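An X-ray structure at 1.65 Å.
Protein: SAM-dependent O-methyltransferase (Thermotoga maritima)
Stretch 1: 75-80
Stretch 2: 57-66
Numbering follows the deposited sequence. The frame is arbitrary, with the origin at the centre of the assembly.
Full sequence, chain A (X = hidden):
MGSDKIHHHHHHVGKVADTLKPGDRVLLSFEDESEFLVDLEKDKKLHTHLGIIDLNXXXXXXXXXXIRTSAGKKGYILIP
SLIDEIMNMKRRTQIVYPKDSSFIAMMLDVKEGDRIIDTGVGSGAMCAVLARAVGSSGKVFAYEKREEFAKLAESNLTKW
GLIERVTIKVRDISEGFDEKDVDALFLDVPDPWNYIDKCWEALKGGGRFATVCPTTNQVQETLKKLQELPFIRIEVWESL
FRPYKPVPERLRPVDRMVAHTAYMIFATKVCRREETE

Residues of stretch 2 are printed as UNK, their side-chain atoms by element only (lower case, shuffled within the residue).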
ATOM      1  N   GLY A  75     -16.780  28.059  14.613  1.00 31.30           N
ATOM      2  CA  GLY A  75     -17.022  27.114  13.531  1.00 30.28           C
ATOM      3  C   GLY A  75     -17.365  27.833  12.250  1.00 28.94           C
ATOM      4  O   GLY A  75     -17.534  29.044  12.236  1.00 28.39           O
ATOM      5  N   TYR A  76     -17.474  27.071  11.173  1.00 26.66           N
ATOM      6  CA  TYR A  76     -17.833  27.603   9.866  1.00 25.44           C
ATOM      7  C   TYR A  76     -19.040  26.876   9.289  1.00 24.77           C
ATOM      8  O   TYR A  76     -19.169  25.662   9.418  1.00 25.45           O
ATOM      9  CB  TYR A  76     -16.639  27.435   8.932  1.00 25.22           C
ATOM     10  CG  TYR A  76     -15.527  28.370   9.270  1.00 26.88           C
ATOM     11  CD1 TYR A  76     -14.473  27.963  10.079  1.00 28.57           C
ATOM     12  CD2 TYR A  76     -15.516  29.666   8.769  1.00 27.23           C
ATOM     13  CE1 TYR A  76     -13.431  28.834  10.369  1.00 30.27           C
ATOM     14  CE2 TYR A  76     -14.493  30.544   9.065  1.00 29.68           C
ATOM     15  CZ  TYR A  76     -13.452  30.119   9.870  1.00 29.43           C
ATOM     16  OH  TYR A  76     -12.428  30.998  10.147  1.00 31.07           O
ATOM     17  N   ILE A  77     -19.898  27.619   8.583  1.00 23.87           N
ATOM     18  CA  ILE A  77     -21.090  27.056   7.927  1.00 23.63           C
ATOM     19  C   ILE A  77     -20.706  26.654   6.527  1.00 24.00           C
ATOM     20  O   ILE A  77     -20.133  27.463   5.764  1.00 24.45           O
ATOM     21  CB  ILE A  77     -22.205  28.144   7.850  1.00 23.53           C
ATOM     22  CG1 ILE A  77     -22.611  28.625   9.247  1.00 24.55           C
ATOM     23  CG2 ILE A  77     -23.418  27.621   7.086  1.00 24.79           C
ATOM     24  CD1 ILE A  77     -23.214  30.050   9.248  1.00 26.12           C
ATOM     25  N   LEU A  78     -21.007  25.397   6.183  1.00 24.85           N
ATOM     26  CA  LEU A  78     -20.672  24.822   4.891  1.00 26.33           C
ATOM     27  C   LEU A  78     -21.895  24.116   4.315  1.00 26.94           C
ATOM     28  O   LEU A  78     -22.817  23.748   5.051  1.00 28.03           O
ATOM     29  CB  LEU A  78     -19.498  23.824   5.001  1.00 25.84           C
ATOM     30  CG  LEU A  78     -18.200  24.380   5.621  1.00 27.10           C
ATOM     31  CD1 LEU A  78     -17.188  23.296   5.800  1.00 29.93           C
ATOM     32  CD2 LEU A  78     -17.587  25.532   4.797  1.00 29.74           C
ATOM     33  N   ILE A  79     -21.871  23.944   3.001  1.00 27.99           N
ATOM     34  CA  ILE A  79     -22.872  23.176   2.309  1.00 29.49           C
ATOM     35  C   ILE A  79     -22.246  21.782   2.216  1.00 28.53           C
ATOM     36  O   ILE A  79     -21.163  21.625   1.681  1.00 28.53           O
ATOM     37  CB  ILE A  79     -23.141  23.710   0.892  1.00 30.81           C
ATOM     38  CG1 ILE A  79     -23.681  25.154   0.925  1.00 34.37           C
ATOM     39  CG2 ILE A  79     -24.143  22.798   0.186  1.00 32.11           C
ATOM     40  CD1 ILE A  79     -24.894  25.354   1.752  1.00 35.37           C
ATOM     41  N   PRO A  80     -22.902  20.769   2.739  1.00 28.80           N
ATOM     42  CA  PRO A  80     -22.346  19.413   2.658  1.00 27.79           C
ATOM     43  C   PRO A  80     -22.210  18.924   1.228  1.00 27.05           C
ATOM     44  O   PRO A  80     -23.059  19.210   0.362  1.00 27.32           O
ATOM     45  CB  PRO A  80     -23.372  18.537   3.398  1.00 29.38           C
ATOM     46  CG  PRO A  80     -24.461  19.394   3.788  1.00 31.27           C
ATOM     47  CD  PRO A  80     -24.214  20.800   3.361  1.00 29.44           C
ATOM     48  N   UNK A  57     -29.294  31.740  13.983  1.00 34.17           N
ATOM     49  CA  UNK A  57     -28.151  32.537  13.518  1.00 34.06           C
ATOM     50  C   UNK A  57     -27.706  32.159  12.128  1.00 32.17           C
ATOM     51  O   UNK A  57     -27.260  33.007  11.368  1.00 30.99           O
ATOM     52  o   UNK A  57     -24.913  33.553  16.143  1.00 48.39           O
ATOM     53  c   UNK A  57     -26.947  32.385  14.459  1.00 35.07           C
ATOM     54  c   UNK A  57     -25.885  32.974  16.680  1.00 44.05           C
ATOM     55  c   UNK A  57     -27.184  32.845  15.888  1.00 38.48           C
ATOM     56  o   UNK A  57     -25.834  32.517  17.845  1.00 48.53           O
ATOM     57  N   UNK A  58     -27.792  30.868  11.800  1.00 30.49           N
ATOM     58  CA  UNK A  58     -27.369  30.397  10.513  1.00 28.94           C
ATOM     59  C   UNK A  58     -28.167  31.040   9.383  1.00 28.35           C
ATOM     60  O   UNK A  58     -27.598  31.339   8.337  1.00 26.96           O
ATOM     61  c   UNK A  58     -27.038  28.400   9.048  1.00 27.31           C
ATOM     62  c   UNK A  58     -26.505  28.236  11.473  1.00 30.76           C
ATOM     63  c   UNK A  58     -27.426  28.847  10.416  1.00 29.65           C
ATOM     64  N   UNK A  59     -29.464  31.285   9.603  1.00 27.86           N
ATOM     65  CA  UNK A  59     -30.283  31.931   8.567  1.00 28.23           C
ATOM     66  C   UNK A  59     -29.824  33.369   8.255  1.00 28.46           C
ATOM     67  O   UNK A  59     -30.169  33.915   7.199  1.00 29.48           O
ATOM     68  c   UNK A  59     -32.577  29.779   8.054  1.00 31.73           C
ATOM     69  c   UNK A  59     -33.534  28.098   9.514  1.00 30.96           C
ATOM     70  c   UNK A  59     -33.321  28.930  10.575  1.00 29.89           C
ATOM     71  c   UNK A  59     -32.740  30.189  10.383  1.00 29.26           C
ATOM     72  c   UNK A  59     -31.755  31.969   8.943  1.00 27.83           C
ATOM     73  c   UNK A  59     -32.372  30.620   9.130  1.00 27.96           C
ATOM     74  c   UNK A  59     -33.150  28.500   8.244  1.00 32.54           C
ATOM     75  N   UNK A  60     -29.065  33.967   9.163  1.00 28.34           N
ATOM     76  CA  UNK A  60     -28.542  35.339   8.965  1.00 28.98           C
ATOM     77  C   UNK A  60     -27.105  35.367   8.503  1.00 30.09           C
ATOM     78  O   UNK A  60     -26.461  36.431   8.551  1.00 29.65           O
ATOM     79  c   UNK A  60     -29.924  35.962  11.001  1.00 30.32           C
ATOM     80  o   UNK A  60     -30.992  36.644   8.938  1.00 31.70           O
ATOM     81  c   UNK A  60     -28.619  36.105  10.261  1.00 28.73           C
ATOM     82  o   UNK A  60     -32.155  36.569  10.764  1.00 34.69           O
ATOM     83  c   UNK A  60     -31.110  36.434  10.171  1.00 29.48           C
ATOM     84  N   UNK A  61     -26.602  34.192   8.109  1.00 29.72           N
ATOM     85  CA  UNK A  61     -25.231  34.026   7.656  1.00 31.07           C
ATOM     86  C   UNK A  61     -25.297  33.364   6.290  1.00 30.95           C
ATOM     87  O   UNK A  61     -26.332  33.426   5.613  1.00 33.56           O
ATOM     88  c   UNK A  61     -23.216  34.486  10.466  1.00 37.88           C
ATOM     89  c   UNK A  61     -23.053  34.656  11.983  1.00 40.43           C
ATOM     90  c   UNK A  61     -24.463  33.721  10.109  1.00 34.04           C
ATOM     91  c   UNK A  61     -24.448  33.185   8.672  1.00 31.00           C
ATOM     92  n   UNK A  61     -21.624  34.940  12.316  1.00 43.10           N
ATOM     93  N   UNK A  62     -24.230  32.710   5.860  1.00 29.33           N
ATOM     94  CA  UNK A  62     -24.137  32.154   4.515  1.00 28.72           C
ATOM     95  C   UNK A  62     -22.983  31.160   4.504  1.00 27.76           C
ATOM     96  O   UNK A  62     -22.225  31.128   5.481  1.00 26.29           O
ATOM     97  N   UNK A  63     -22.830  30.339   3.463  1.00 27.44           N
ATOM     98  CA  UNK A  63     -21.720  29.414   3.428  1.00 26.82           C
ATOM     99  C   UNK A  63     -20.389  30.152   3.459  1.00 26.04           C
ATOM    100  O   UNK A  63     -20.223  31.188   2.779  1.00 25.49           O
ATOM    101  c   UNK A  63     -23.310  28.884   1.772  1.00 28.90           C
ATOM    102  c   UNK A  63     -21.922  28.653   2.112  1.00 28.57           C
ATOM    103  c   UNK A  63     -23.680  30.189   2.263  1.00 29.40           C
ATOM    104  N   UNK A  64     -19.471  29.619   4.255  1.00 24.47           N
ATOM    105  CA  UNK A  64     -18.147  30.166   4.401  1.00 24.21           C
ATOM    106  C   UNK A  64     -18.062  31.144   5.550  1.00 24.10           C
ATOM    107  O   UNK A  64     -16.981  31.560   5.894  1.00 25.22           O
ATOM    108  N   UNK A  65     -19.192  31.497   6.142  1.00 24.82           N
ATOM    109  CA  UNK A  65     -19.194  32.415   7.280  1.00 24.39           C
ATOM    110  C   UNK A  65     -19.032  31.690   8.620  1.00 25.87           C
ATOM    111  O   UNK A  65     -19.362  30.512   8.760  1.00 25.73           O
ATOM    112  o   UNK A  65     -22.260  35.507   7.302  1.00 34.40           O
ATOM    113  c   UNK A  65     -21.880  35.061   6.194  1.00 30.65           C
ATOM    114  c   UNK A  65     -20.477  33.252   7.297  1.00 25.12           C
ATOM    115  c   UNK A  65     -20.642  34.161   6.098  1.00 26.55           C
ATOM    116  o   UNK A  65     -22.474  35.324   5.158  1.00 35.37           O
ATOM    117  N   UNK A  66     -18.580  32.457   9.612  1.00 27.12           N
ATOM    118  CA  UNK A  66     -18.373  31.996  10.978  1.00 29.00           C
ATOM    119  C   UNK A  66     -19.677  31.907  11.767  1.00 29.92           C
ATOM    120  O   UNK A  66     -20.565  32.778  11.675  1.00 29.73           O
ATOM    121  c   UNK A  66     -14.984  33.836  11.440  1.00 31.94           C
ATOM    122  c   UNK A  66     -17.388  32.957  11.693  1.00 29.37           C
ATOM    123  c   UNK A  66     -17.408  32.746  13.199  1.00 31.74           C
ATOM    124  c   UNK A  66     -15.988  32.757  11.103  1.00 30.85           C
TER

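Position 57 carries three carbons in a row, the third bearing two oxygens, and stays clear of stretch 1: Glu57, its carboxylate free to extend from a partly exposed site. Position 58 has one carbon carrying two more, the beta-branched pattern of Val58. Its CG1 lies 4.2 Å from CD1 of Ile77, a compact apolar contact suited to a buried site. Position 59, one carbon followed by a six-carbon ring, is Phe59; its CB points away from stretch 1, and it touches a crystal neighbour instead. Position 60 again shows three carbons ending in two oxygens. This is Glu60, out of reach of stretch 1 and exposed, where a charge is easily solvated.

Position 61 has four carbons in a row ending in nitrogen, which identifies Lys61. Its CB points toward stretch 1 and packs 3.4 Å from CD1 of Ile77, but the end of the chain leads away, and NZ donates a very short hydrogen bond of 2.5 Å to the backbone O of position 66. The long aliphatic chain thus serves an apolar neighbour near its root and a carbonyl at its tip. A type I turn from Val58 closes here, with Lys61 N 3.0 Å from Val58 O.

Position 62 has no side chain, hence Gly62. A CB here would point away from stretch 1 and be crowded, 3.0 Å from a carboxylate oxygen of position 65, so glycine suits the place; its O lies 3.8 Å from CB of Ile77. Position 63 has three carbons closing a ring onto the backbone N, hence Pro63. Its CG meets CG1 of Ile79 at 3.8 Å, and its phi of -61° suits the second place of a type II turn. Position 64, again without side-chain atoms, is Gly64. Its phi of 92° would jam a CB against the preceding carbonyl, so this third turn position calls for glycine.

Position 65 has three carbons and two terminal oxygens: Glu65. Its CB points away from stretch 1, and OE2 is hydrogen-bonded elsewhere in the structure. Position 66 has four carbons, forked at the first with one arm two carbons long: Ile66, whose CG1 lies 3.4 Å from CE2 of Tyr76 on the face their side chains share.

The contact works through the backbone. Ile77 N donates to Glu65 O (2.9 Å), while Ile77 O accepts from Gly64 N (2.7 Å, nearly linear), so the turn docks onto one residue of the strand. Tyr76 and Ile66 then form an antiparallel, non-hydrogen-bonded pair, their CA atoms 4.6 Å apart. Around this frame, Ile77 packs its side chain against Val58 and Lys61.

Stretch 2, residues 57-66: EVFEKGPGEI
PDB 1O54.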